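Local coordinates for protein Pvc2 (Photorhabdus asymbiotica subsp. asymbiotica, PDB 6J0B) that probably forms the contractile sheath, as one of its subunits, around the inner tube of an extracellular contractile injection system related to bacteriophage tails, at residues A[27-33]-A[101-107]; A[297-301]-A[335-339]; A[158-164]-A[201-206]; A[135-139]-A[211-216]; A[70-74]-A[165-171]. All coordinates share one frame. Residue numbers count along the deposited sequence, not the author numbering.

Contact 1 of 5, residues A[27-33]-A[101-107]; sequences TAVPVFA and VTLLVAA
Two neighbouring parallel strands of the central mixed sheet meet here, their axes 4.9 Å apart at closest and crossing at -24°. Both segments are largely extended, with phi/psi of -125/115 at Val-31 and -114/123 at Val-105. Register sets the CA atoms of Pro-30, Val-31 and Phe-32 nearest those of Leu-103, Leu-104 and Val-105, at 4.3, 5.0 and 5.1 Å. The true parallel bridge is Phe-32 with Val-105: Val-105 N donates to Val-31 O at 3.0 Å, and Ala-33 N to Val-105 O at 3.0 Å. Toward the start the pairing loosens. Val-31 N reaches Leu-103 O weakly at 3.3 Å, while Val-29 O accepts two weak bonds, from Thr-102 N at 3.3 Å and Leu-103 N at 3.4 Å. Thr-102 OG1 (chi1 p) donates to Thr-27 O and accepts from Val-29 N, both at 3.2 Å. Val-31, Val-101 and Val-105 have chi1 t, Phe-32 m; Val-31 CG2 meets Val-101 CG1, and Pro-30 CB meets Val-105 CG2, each at 3.7 Å. Helix 172-186 packs on the Phe-32 and Val-105 face, the alpha/beta arrangement; 101-107 belongs to the phage tail sheath subtilisin-like family region. Pro-30 and Phe-32 bond onward to Tyr-84, Leu-104 to Phe-126. One threonine hydroxyl thus satisfies Thr-27 O and Val-29 N where strand bonds are weak; the other side chains packed between the strands are apolar.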
# COMPACT_ATOMS: atom_id res chain seq x y z
N THR A 27 -38.12 33.36 28.62
CA THR A 27 -38.28 33.34 30.06
C THR A 27 -38.17 34.71 30.72
O THR A 27 -38.64 34.87 31.85
CB THR A 27 -37.25 32.40 30.70
OG1 THR A 27 -35.93 32.88 30.40
CG2 THR A 27 -37.40 31.00 30.14
N ALA A 28 -37.56 35.70 30.06
CA ALA A 28 -37.28 36.99 30.69
C ALA A 28 -37.79 38.11 29.80
O ALA A 28 -37.19 38.42 28.77
CB ALA A 28 -35.78 37.15 30.94
N VAL A 29 -38.90 38.73 30.20
CA VAL A 29 -39.45 39.89 29.51
C VAL A 29 -39.48 41.05 30.50
O VAL A 29 -40.40 41.13 31.33
CB VAL A 29 -40.85 39.61 28.95
CG1 VAL A 29 -41.35 40.79 28.15
CG2 VAL A 29 -40.85 38.36 28.09
N PRO A 30 -38.51 41.95 30.47
CA PRO A 30 -38.47 43.03 31.46
C PRO A 30 -39.43 44.15 31.14
O PRO A 30 -39.92 44.30 30.02
CB PRO A 30 -37.02 43.51 31.40
CG PRO A 30 -36.61 43.21 30.02
CD PRO A 30 -37.29 41.93 29.65
N VAL A 31 -39.71 44.95 32.16
CA VAL A 31 -40.47 46.19 32.03
C VAL A 31 -39.61 47.30 32.61
O VAL A 31 -39.31 47.29 33.81
CB VAL A 31 -41.84 46.12 32.72
CG1 VAL A 31 -42.42 47.50 32.91
CG2 VAL A 31 -42.78 45.32 31.88
N PHE A 32 -39.20 48.23 31.76
CA PHE A 32 -38.32 49.30 32.18
C PHE A 32 -39.15 50.45 32.73
O PHE A 32 -39.98 51.01 32.01
CB PHE A 32 -37.44 49.75 31.02
CG PHE A 32 -36.37 48.77 30.65
CD1 PHE A 32 -36.65 47.69 29.84
CD2 PHE A 32 -35.07 48.95 31.10
CE1 PHE A 32 -35.67 46.78 29.50
CE2 PHE A 32 -34.09 48.05 30.76
CZ PHE A 32 -34.39 46.97 29.96
N ALA A 33 -38.94 50.78 34.00
CA ALA A 33 -39.59 51.94 34.57
C ALA A 33 -38.99 53.20 33.97
O ALA A 33 -37.76 53.36 33.92
CB ALA A 33 -39.44 51.95 36.09
N VAL A 101 -45.14 39.26 31.24
CA VAL A 101 -44.08 40.01 31.89
C VAL A 101 -43.56 39.24 33.09
O VAL A 101 -44.33 38.84 33.97
CB VAL A 101 -44.59 41.41 32.28
CG1 VAL A 101 -43.68 42.05 33.30
CG2 VAL A 101 -44.71 42.27 31.05
N THR A 102 -42.25 39.02 33.14
CA THR A 102 -41.60 38.34 34.25
C THR A 102 -40.72 39.24 35.09
O THR A 102 -40.82 39.23 36.31
CB THR A 102 -40.76 37.16 33.76
OG1 THR A 102 -39.58 37.66 33.13
CG2 THR A 102 -41.52 36.35 32.76
N LEU A 103 -39.84 40.02 34.46
CA LEU A 103 -38.95 40.91 35.19
C LEU A 103 -39.58 42.28 35.35
O LEU A 103 -40.41 42.71 34.54
CB LEU A 103 -37.61 41.06 34.48
CG LEU A 103 -36.44 40.14 34.79
CD1 LEU A 103 -36.23 40.05 36.28
CD2 LEU A 103 -36.66 38.77 34.21
N LEU A 104 -39.19 42.97 36.41
CA LEU A 104 -39.52 44.38 36.62
C LEU A 104 -38.22 45.11 36.92
O LEU A 104 -37.60 44.88 37.96
CB LEU A 104 -40.53 44.56 37.75
CG LEU A 104 -40.78 45.98 38.24
CD1 LEU A 104 -41.22 46.90 37.11
CD2 LEU A 104 -41.81 45.98 39.35
N VAL A 105 -37.81 45.98 36.01
CA VAL A 105 -36.49 46.59 36.03
C VAL A 105 -36.65 48.08 36.29
O VAL A 105 -37.34 48.78 35.54
CB VAL A 105 -35.73 46.34 34.72
CG1 VAL A 105 -34.42 47.08 34.72
CG2 VAL A 105 -35.52 44.86 34.54
N ALA A 106 -36.01 48.57 37.34
CA ALA A 106 -35.89 50.00 37.58
C ALA A 106 -34.60 50.48 36.92
O ALA A 106 -33.51 50.12 37.36
CB ALA A 106 -35.86 50.32 39.07
N ALA A 107 -34.73 51.30 35.88
CA ALA A 107 -33.57 51.90 35.24
C ALA A 107 -33.32 53.25 35.92
O ALA A 107 -33.59 54.32 35.38
CB ALA A 107 -33.79 52.05 33.74

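Contact 2 of 5, residues A[297-301]-A[335-339]; sequences QGGLA and LAAVR
This is a loop-to-loop contact in the C-terminal domain, joining the exit of helix 277-296 to the chain leaving strand 332-335. Gly-298 ends the helix in a Schellman motif, its phi/psi of 88/13 being one where a CB would jam against the preceding carbonyl. Gly-299 (-74/-38) then turns the chain into the extended Leu-300 and Ala-301. Across the gap, 335-339 is also extended, and the CA atoms of Leu-300 and Ala-337 come within 4.8 Å. One short hydrogen bond joins the backbones, Ala-301 N to Ala-336 O at 2.6 Å. Beside it, Val-338 (chi1 t) sets CG2 3.7 Å from Ala-301 CB and 3.6 Å from Gly-299 O, while Leu-300 CD2 (m, t) lies 3.9 Å from Leu-335 CB. Leu-335 continues onto Leu-291 of helix 277-296 and onto helix 250-266, and Val-338 packs on Pro-274 of a second subunit. The arrangement is that of a glycine-rich Schellman helix end, fastened by a single backbone bond to an extended segment.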
# COMPACT_ATOMS: atom_id res chain seq x y z
N GLN A 297 -33.80 17.75 32.01
CA GLN A 297 -32.86 18.79 31.64
C GLN A 297 -31.88 19.12 32.76
O GLN A 297 -30.95 19.90 32.54
CB GLN A 297 -33.60 20.06 31.25
CG GLN A 297 -34.41 19.94 29.98
CD GLN A 297 -35.16 21.21 29.66
OE1 GLN A 297 -35.03 22.22 30.35
NE2 GLN A 297 -35.96 21.18 28.60
N GLY A 298 -32.07 18.55 33.95
CA GLY A 298 -31.24 18.89 35.08
C GLY A 298 -31.73 20.06 35.89
O GLY A 298 -30.98 20.57 36.72
N GLY A 299 -32.97 20.49 35.68
CA GLY A 299 -33.47 21.66 36.38
C GLY A 299 -33.78 21.38 37.84
O GLY A 299 -33.53 22.23 38.70
N LEU A 300 -34.31 20.21 38.13
CA LEU A 300 -34.65 19.80 39.49
C LEU A 300 -33.62 18.80 39.99
O LEU A 300 -33.16 17.94 39.24
CB LEU A 300 -36.05 19.20 39.54
CG LEU A 300 -37.14 20.11 38.98
CD1 LEU A 300 -38.43 19.35 38.79
CD2 LEU A 300 -37.36 21.31 39.88
N ALA A 301 -33.24 18.93 41.26
CA ALA A 301 -32.16 18.14 41.84
C ALA A 301 -32.73 16.88 42.46
O ALA A 301 -33.45 16.93 43.45
CB ALA A 301 -31.40 18.95 42.88
N LEU A 335 -41.21 20.74 44.42
CA LEU A 335 -40.02 20.74 43.58
C LEU A 335 -38.79 20.69 44.46
O LEU A 335 -38.84 20.98 45.65
CB LEU A 335 -39.94 21.98 42.69
CG LEU A 335 -41.14 22.40 41.85
CD1 LEU A 335 -40.81 23.69 41.15
CD2 LEU A 335 -41.47 21.33 40.85
N ALA A 336 -37.66 20.30 43.87
CA ALA A 336 -36.39 20.26 44.57
C ALA A 336 -35.35 20.93 43.68
O ALA A 336 -34.78 20.29 42.79
CB ALA A 336 -35.98 18.83 44.92
N ALA A 337 -35.10 22.21 43.92
CA ALA A 337 -34.17 22.97 43.10
C ALA A 337 -32.73 22.67 43.51
O ALA A 337 -32.46 22.09 44.57
CB ALA A 337 -34.45 24.46 43.21
N VAL A 338 -31.79 23.07 42.66
CA VAL A 338 -30.37 22.90 42.90
C VAL A 338 -29.83 24.19 43.48
O VAL A 338 -30.17 25.28 43.01
CB VAL A 338 -29.61 22.53 41.62
CG1 VAL A 338 -28.38 21.72 41.95
CG2 VAL A 338 -30.51 21.78 40.65
N ARG A 339 -28.99 24.08 44.49
CA ARG A 339 -28.42 25.30 45.02
C ARG A 339 -27.02 25.53 44.44
O ARG A 339 -26.31 24.57 44.15
CB ARG A 339 -28.33 25.23 46.54
CG ARG A 339 -29.59 24.75 47.23
CD ARG A 339 -30.78 25.61 46.86
NE ARG A 339 -32.03 25.02 47.32
CZ ARG A 339 -32.71 25.44 48.38
NH1 ARG A 339 -33.84 24.85 48.72
NH2 ARG A 339 -32.26 26.47 49.08

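Contact 3 of 5, residues A[158-164]-A[201-206]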
# COMPACT_ATOMS: atom_id res chain seq x y z
N TYR A 158 -25.08 46.28 43.13
CA TYR A 158 -24.63 47.57 43.67
C TYR A 158 -24.06 48.54 42.63
O TYR A 158 -24.68 49.60 42.44
CB TYR A 158 -23.64 47.37 44.83
CG TYR A 158 -22.77 48.57 45.13
CD1 TYR A 158 -23.32 49.77 45.58
CD2 TYR A 158 -21.40 48.49 44.98
CE1 TYR A 158 -22.53 50.85 45.82
CE2 TYR A 158 -20.59 49.57 45.25
CZ TYR A 158 -21.17 50.75 45.68
OH TYR A 158 -20.36 51.83 45.94
N PRO A 159 -22.92 48.30 41.97
CA PRO A 159 -22.21 49.43 41.36
C PRO A 159 -22.83 49.85 40.04
O PRO A 159 -23.06 49.03 39.15
CB PRO A 159 -20.78 48.89 41.16
CG PRO A 159 -20.83 47.45 41.54
CD PRO A 159 -22.26 47.04 41.59
N TRP A 160 -23.14 51.14 39.94
CA TRP A 160 -23.64 51.70 38.69
C TRP A 160 -22.54 51.65 37.64
O TRP A 160 -21.50 52.27 37.81
CB TRP A 160 -24.10 53.14 38.91
CG TRP A 160 -25.47 53.24 39.50
CD1 TRP A 160 -25.90 52.66 40.65
CD2 TRP A 160 -26.57 53.97 38.97
NE1 TRP A 160 -27.22 52.97 40.87
CE2 TRP A 160 -27.65 53.78 39.85
CE3 TRP A 160 -26.76 54.76 37.84
CZ2 TRP A 160 -28.90 54.36 39.64
CZ3 TRP A 160 -28.00 55.33 37.63
CH2 TRP A 160 -29.05 55.13 38.52
N LEU A 161 -22.78 50.89 36.58
CA LEU A 161 -21.74 50.68 35.59
C LEU A 161 -21.52 51.94 34.75
O LEU A 161 -22.40 52.79 34.61
CB LEU A 161 -22.11 49.51 34.70
CG LEU A 161 -22.03 48.22 35.50
CD1 LEU A 161 -23.29 47.44 35.35
CD2 LEU A 161 -20.84 47.42 35.05
N LYS A 162 -20.32 52.05 34.20
CA LYS A 162 -19.97 53.16 33.33
C LYS A 162 -19.43 52.62 32.02
O LYS A 162 -18.92 51.50 31.95
CB LYS A 162 -18.95 54.11 33.99
CG LYS A 162 -17.52 53.61 33.98
CD LYS A 162 -16.64 54.42 34.90
CE LYS A 162 -15.23 53.87 34.91
NZ LYS A 162 -14.41 54.47 35.99
N ALA A 163 -19.56 53.42 30.97
CA ALA A 163 -19.15 53.02 29.64
C ALA A 163 -18.54 54.22 28.93
O ALA A 163 -18.74 55.37 29.33
CB ALA A 163 -20.33 52.47 28.82
N ASP A 164 -17.77 53.94 27.88
CA ASP A 164 -17.14 55.02 27.13
C ASP A 164 -18.13 55.73 26.21
O ASP A 164 -17.96 56.92 25.93
CB ASP A 164 -15.96 54.48 26.32
CG ASP A 164 -16.32 53.26 25.50
OD1 ASP A 164 -17.44 52.73 25.66
OD2 ASP A 164 -15.48 52.83 24.68
N GLY A 201 -19.50 47.26 26.50
CA GLY A 201 -18.30 47.90 27.00
C GLY A 201 -18.48 48.50 28.38
O GLY A 201 -18.46 49.73 28.54
N LEU A 202 -18.66 47.65 29.38
CA LEU A 202 -18.99 48.07 30.73
C LEU A 202 -17.82 47.80 31.67
O LEU A 202 -17.00 46.91 31.42
CB LEU A 202 -20.23 47.33 31.25
CG LEU A 202 -21.62 47.84 30.87
CD1 LEU A 202 -21.67 49.33 30.99
CD2 LEU A 202 -22.05 47.39 29.49
N GLU A 203 -17.76 48.58 32.75
CA GLU A 203 -16.86 48.35 33.87
C GLU A 203 -17.40 49.12 35.06
O GLU A 203 -18.04 50.16 34.87
CB GLU A 203 -15.42 48.79 33.54
CG GLU A 203 -15.27 50.03 32.70
CD GLU A 203 -13.82 50.27 32.31
OE1 GLU A 203 -12.93 49.69 32.97
OE2 GLU A 203 -13.57 51.02 31.35
N PRO A 204 -17.21 48.62 36.28
CA PRO A 204 -17.85 49.25 37.45
C PRO A 204 -17.27 50.62 37.76
O PRO A 204 -16.09 50.89 37.51
CB PRO A 204 -17.56 48.26 38.58
CG PRO A 204 -17.24 46.98 37.91
CD PRO A 204 -16.57 47.35 36.65
N LYS A 205 -18.13 51.49 38.29
CA LYS A 205 -17.69 52.82 38.67
C LYS A 205 -16.78 52.77 39.89
O LYS A 205 -15.82 53.54 40.00
CB LYS A 205 -18.90 53.71 38.94
CG LYS A 205 -18.60 55.17 39.15
CD LYS A 205 -19.89 55.93 39.39
CE LYS A 205 -19.62 57.38 39.73
NZ LYS A 205 -20.88 58.18 39.75
N PHE A 206 -17.08 51.87 40.83
CA PHE A 206 -16.33 51.74 42.07
C PHE A 206 -15.80 50.32 42.18
O PHE A 206 -16.59 49.37 42.16
CB PHE A 206 -17.20 52.09 43.27
CG PHE A 206 -17.86 53.43 43.17
CD1 PHE A 206 -19.22 53.57 43.41
CD2 PHE A 206 -17.12 54.55 42.85
CE1 PHE A 206 -19.83 54.80 43.32
CE2 PHE A 206 -17.72 55.79 42.76
CZ PHE A 206 -19.08 55.92 43.00
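Lys-162 and Glu-203 form the antiparallel hydrogen-bonded pair at the heart of this two-stranded sheet: Lys-162 N donates to Glu-203 O at 3.0 Å and is nearly straight, and Glu-203 N returns a bond to Lys-162 O at 3.2 Å. Further along, Lys-205 N reaches Trp-160 O only weakly, at 3.5 Å. Pro-204, which has no NH, stands between these bonds. The strand axes run at 136°, so the two strands, joined through helix 172-186 and not by a hairpin turn, splay apart. Polar ends mostly look elsewhere: Lys-205 makes a salt bridge to Asp-169, Trp-160 NE1 bonds to Gly-131 O, and Tyr-158 OH to Leu-136 N.

Outside the backbone bonds, packing divides by face. Leu-202 CD1 sits 3.7 Å from Leu-161 CB and 4.0 Å from Ala-163 CB, on the side where Leu-161 also meets Val-175 of helix 172-186. On the other face Lys-162 and Glu-203 start side by side, CG to CG 4.4 Å, then part, Lys-162 leaning over Pro-204 and Lys-205. Pro-159 CB touches Pro-204 CB at 4.2 Å, and Phe-206 CD1 lies 3.3 Å from Tyr-158 OH. The pair projects beyond strand 154-157 of the main sheet. Its chemistry is two-sided: a face of Leu-202 and Ala-163, with Leu-202 buried, and an opposite face of exposed Lys-162 and Glu-203.

Contact 4 of 5, residues A[135-139]-A[211-216]; sequences ELTIN and ELQGEY
An irregular loop following strand 126-130 lies across helix 210-216, bringing the CA of Ile-138 to 5.0 Å from that of Leu-212. The loop enters at Glu-135, and the first residue to touch the helix is Leu-136, whose CA-to-CB bond points toward it (phi/psi -91/-172). Its p, p rotamer carries CD1 to 3.7 Å from Leu-212 CD2, 3.6 Å from Tyr-216 CZ and 3.4 Å from Tyr-216 OH. Thr-137 is extended (-129/161) with its CB directed away, so its backbone makes the contact: Thr-137 O accepts a hydrogen bond of 2.7 Å from Tyr-216 OH, at the edge of the ring, while Thr-137 C lies 3.7 Å from Leu-212 CD1. The threonine's own OG1 is bonded to Gly-140 N. Tyr-216, chi1 m and chi2 -89°, thus reaches from the helix's last turn to the loop. Both pieces belong to the subtilisin-like domain: a surface loop that follows strand 126-130, an inner strand of the mixed sheet, and a short helix leading into strand 222-228, onto which Leu-212 and Tyr-216 also pack. Ile-138 turns the chain (-78/-15) and, with chi1 and chi2 both t, lays its side chain along the helix. CD1 comes 3.3 Å from Glu-211 O, CG1 3.6 Å from Glu-215 CG, and CB 4.3 Å from Leu-212 CD1. Beyond it Asn-139 points away, and the chain runs on to helix 141-144.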
# COMPACT_ATOMS: atom_id res chain seq x y z
N GLU A 135 -20.75 55.90 46.51
CA GLU A 135 -19.75 54.94 46.94
C GLU A 135 -19.91 54.68 48.43
O GLU A 135 -19.70 55.59 49.24
CB GLU A 135 -18.35 55.45 46.59
CG GLU A 135 -17.20 54.57 47.03
CD GLU A 135 -16.58 55.05 48.32
OE1 GLU A 135 -16.90 56.18 48.75
OE2 GLU A 135 -15.77 54.30 48.90
N LEU A 136 -20.32 53.47 48.80
CA LEU A 136 -20.66 53.17 50.18
C LEU A 136 -19.45 52.65 50.94
O LEU A 136 -18.32 52.64 50.43
CB LEU A 136 -21.84 52.19 50.25
CG LEU A 136 -21.99 51.00 49.31
CD1 LEU A 136 -20.96 49.91 49.50
CD2 LEU A 136 -23.39 50.42 49.43
N THR A 137 -19.69 52.19 52.16
CA THR A 137 -18.63 51.84 53.09
C THR A 137 -18.87 50.45 53.66
O THR A 137 -19.98 49.91 53.62
CB THR A 137 -18.54 52.83 54.26
OG1 THR A 137 -19.83 52.93 54.89
CG2 THR A 137 -18.11 54.21 53.78
N ILE A 138 -17.78 49.87 54.19
CA ILE A 138 -17.87 48.72 55.07
C ILE A 138 -18.30 49.17 56.47
O ILE A 138 -18.75 48.35 57.28
CB ILE A 138 -16.51 47.99 55.07
CG1 ILE A 138 -16.62 46.57 55.62
CG2 ILE A 138 -15.46 48.78 55.83
CD1 ILE A 138 -15.31 45.81 55.61
N ASN A 139 -18.20 50.47 56.75
CA ASN A 139 -18.41 51.05 58.07
C ASN A 139 -19.88 51.35 58.33
O ASN A 139 -20.43 50.93 59.36
CB ASN A 139 -17.56 52.32 58.18
CG ASN A 139 -17.52 52.89 59.59
OD1 ASN A 139 -17.92 52.23 60.55
ND2 ASN A 139 -17.02 54.11 59.71
N GLU A 211 -13.56 42.45 51.36
CA GLU A 211 -14.03 42.61 52.73
C GLU A 211 -15.31 43.42 52.79
O GLU A 211 -16.12 43.23 53.70
CB GLU A 211 -12.94 43.26 53.58
CG GLU A 211 -11.64 42.47 53.65
CD GLU A 211 -11.78 41.17 54.42
OE1 GLU A 211 -12.61 41.11 55.36
OE2 GLU A 211 -11.06 40.20 54.09
N LEU A 212 -15.51 44.33 51.83
CA LEU A 212 -16.76 45.09 51.78
C LEU A 212 -17.92 44.22 51.33
O LEU A 212 -19.04 44.35 51.84
CB LEU A 212 -16.61 46.30 50.86
CG LEU A 212 -17.78 47.28 50.76
CD1 LEU A 212 -17.29 48.70 50.87
CD2 LEU A 212 -18.53 47.09 49.46
N GLN A 213 -17.67 43.32 50.37
CA GLN A 213 -18.72 42.43 49.88
C GLN A 213 -19.16 41.42 50.93
O GLN A 213 -20.29 40.93 50.86
CB GLN A 213 -18.23 41.71 48.62
CG GLN A 213 -19.35 41.11 47.77
CD GLN A 213 -18.84 40.25 46.65
OE1 GLN A 213 -19.62 39.64 45.92
NE2 GLN A 213 -17.53 40.18 46.50
N GLY A 214 -18.30 41.12 51.90
CA GLY A 214 -18.71 40.24 52.98
C GLY A 214 -19.73 40.86 53.92
O GLY A 214 -20.52 40.14 54.53
N GLU A 215 -19.71 42.19 54.05
CA GLU A 215 -20.71 42.88 54.86
C GLU A 215 -22.09 42.78 54.23
O GLU A 215 -23.07 42.45 54.90
CB GLU A 215 -20.33 44.35 55.03
CG GLU A 215 -19.63 44.68 56.32
CD GLU A 215 -20.56 44.68 57.51
OE1 GLU A 215 -21.70 45.18 57.39
OE2 GLU A 215 -20.14 44.19 58.58
N TYR A 216 -22.17 43.06 52.93
CA TYR A 216 -23.46 43.24 52.28
C TYR A 216 -24.10 41.94 51.85
O TYR A 216 -25.30 41.91 51.61
CB TYR A 216 -23.31 44.16 51.08
CG TYR A 216 -23.06 45.59 51.47
CD1 TYR A 216 -24.12 46.46 51.67
CD2 TYR A 216 -21.77 46.07 51.66
CE1 TYR A 216 -23.91 47.77 52.04
CE2 TYR A 216 -21.55 47.37 52.03
CZ TYR A 216 -22.62 48.22 52.22
OH TYR A 216 -22.40 49.52 52.58

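Contact 5 of 5, residues A[70-74]-A[165-171]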
# COMPACT_ATOMS: atom_id res chain seq x y z
N VAL A 70 -29.15 55.04 27.72
CA VAL A 70 -27.96 54.25 27.99
C VAL A 70 -28.29 52.95 28.70
O VAL A 70 -27.51 51.99 28.64
CB VAL A 70 -26.95 55.10 28.80
CG1 VAL A 70 -26.63 56.37 28.04
CG2 VAL A 70 -27.50 55.44 30.17
N SER A 71 -29.46 52.87 29.34
CA SER A 71 -29.88 51.65 30.00
C SER A 71 -30.47 50.65 29.02
O SER A 71 -30.32 49.44 29.20
CB SER A 71 -30.90 51.99 31.09
OG SER A 71 -32.05 52.58 30.54
N VAL A 72 -31.14 51.14 27.97
CA VAL A 72 -31.73 50.25 26.97
C VAL A 72 -30.66 49.71 26.03
O VAL A 72 -30.70 48.54 25.64
CB VAL A 72 -32.86 51.00 26.24
CG1 VAL A 72 -33.29 50.29 24.98
CG2 VAL A 72 -34.06 51.15 27.15
N ARG A 73 -29.66 50.53 25.69
CA ARG A 73 -28.58 50.07 24.82
C ARG A 73 -27.70 49.04 25.53
O ARG A 73 -27.27 48.06 24.91
CB ARG A 73 -27.73 51.26 24.36
CG ARG A 73 -26.54 50.87 23.50
CD ARG A 73 -25.82 52.06 22.92
NE ARG A 73 -24.45 51.73 22.55
CZ ARG A 73 -23.63 52.56 21.93
NH1 ARG A 73 -24.03 53.77 21.59
NH2 ARG A 73 -22.39 52.17 21.64
N ALA A 74 -27.47 49.22 26.83
CA ALA A 74 -26.74 48.22 27.60
C ALA A 74 -27.55 46.95 27.78
O ALA A 74 -26.98 45.87 27.97
CB ALA A 74 -26.34 48.80 28.96
N TRP A 165 -19.16 55.02 25.74
CA TRP A 165 -20.17 55.67 24.91
C TRP A 165 -21.16 56.46 25.74
O TRP A 165 -21.66 57.50 25.30
CB TRP A 165 -20.89 54.63 24.05
CG TRP A 165 -21.23 53.35 24.75
CD1 TRP A 165 -20.46 52.22 24.81
CD2 TRP A 165 -22.44 53.04 25.46
NE1 TRP A 165 -21.10 51.25 25.53
CE2 TRP A 165 -22.32 51.72 25.93
CE3 TRP A 165 -23.60 53.76 25.74
CZ2 TRP A 165 -23.32 51.11 26.67
CZ3 TRP A 165 -24.59 53.15 26.47
CH2 TRP A 165 -24.45 51.84 26.93
N ALA A 166 -21.46 55.99 26.95
CA ALA A 166 -22.41 56.68 27.81
C ALA A 166 -21.71 57.80 28.57
O ALA A 166 -20.64 57.60 29.14
CB ALA A 166 -23.04 55.70 28.80
N ASN A 167 -22.33 58.98 28.57
CA ASN A 167 -21.78 60.10 29.32
C ASN A 167 -22.02 59.92 30.81
O ASN A 167 -21.11 60.08 31.63
CB ASN A 167 -22.40 61.40 28.82
CG ASN A 167 -21.65 62.62 29.30
OD1 ASN A 167 -20.43 62.59 29.50
ND2 ASN A 167 -22.37 63.72 29.50
N ILE A 168 -23.26 59.60 31.18
CA ILE A 168 -23.65 59.35 32.56
C ILE A 168 -23.42 57.88 32.91
O ILE A 168 -23.15 57.05 32.03
CB ILE A 168 -25.11 59.73 32.80
CG1 ILE A 168 -26.00 58.90 31.87
CG2 ILE A 168 -25.32 61.21 32.55
CD1 ILE A 168 -27.44 59.00 32.21
N ASP A 169 -23.51 57.56 34.20
CA ASP A 169 -23.37 56.19 34.65
C ASP A 169 -24.65 55.41 34.42
O ASP A 169 -25.76 55.92 34.60
CB ASP A 169 -23.00 56.16 36.13
CG ASP A 169 -21.86 57.09 36.45
OD1 ASP A 169 -20.89 57.15 35.67
OD2 ASP A 169 -21.95 57.79 37.48
N ILE A 170 -24.50 54.15 34.03
CA ILE A 170 -25.60 53.27 33.67
C ILE A 170 -26.13 52.59 34.92
O ILE A 170 -25.33 52.14 35.75
CB ILE A 170 -25.14 52.26 32.61
CG1 ILE A 170 -24.73 53.02 31.35
CG2 ILE A 170 -26.22 51.24 32.29
CD1 ILE A 170 -23.84 52.25 30.45
N PRO A 171 -27.44 52.53 35.13
CA PRO A 171 -27.99 51.74 36.24
C PRO A 171 -27.72 50.26 36.03
O PRO A 171 -27.91 49.74 34.92
CB PRO A 171 -29.49 52.05 36.19
CG PRO A 171 -29.73 52.54 34.81
CD PRO A 171 -28.50 53.27 34.42
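Val-70 is the knob of this contact, projecting from helix 67-77 into a hollow that the bent loop 165-171 builds around it. The six-membered end of the Trp-165 indole forms one wall, with CZ3 3.8 Å from Val-70 CB and CH2, at the ring edge, 3.5 Å from Val-70 O. Ala-166, Ile-168 and Ile-170 form the rest: Ala-166 CB lies 3.7 Å from Val-70 CG1, and Ile-168 CD1 and Ile-170 CG1 sit 4.1 and 3.9 Å from Val-70 CG2. One turn on, Ala-74 CB fits between the indole and Ile-170, 4.1 Å from both Trp-165 CH2 and Ile-170 CG2. Ser-71 CB meets Pro-171 CG at 3.9 Å, while its OG bonds to Leu-68 O.

Arg-73, with chi1 to chi3 all t, lays its extended chain over the indole. The guanidinium stacks on Trp-165, centres 4.0 Å apart and planes at 6°, a cation-pi contact over the five-membered ring; Arg-73 CD makes a CH-pi contact 4.1 Å from the six-membered ring's centroid. Phe-62 is a second cation-pi partner. Since the loop leads into helix 172-186, that helix's approach is fastened to helix 67-77 by apolar fit and one cation-pi stack.

Overall arrangement
Contact 1 lies inside the mixed sheet; contacts 3, 4 and 5 lie around it, whereas contact 2 lies in the C-terminal domain, about 35 Å from contact 5 between centres and across the chain's centre. Contacts 3 and 5, about 9 Å apart between centres, touch through the salt bridge Lys-205 to Asp-169; contact 5 also touches contact 1 at Ala-107. Contact 3 is nested in the loop closed by contact 4, and Tyr-158 links the two. Contact 5 crosses contacts 1, 3 and 4 along the chain, which probably ties the alpha/beta part into one unit, while contact 2 comes last, in the C-terminal part, where Val-338 meets another subunit.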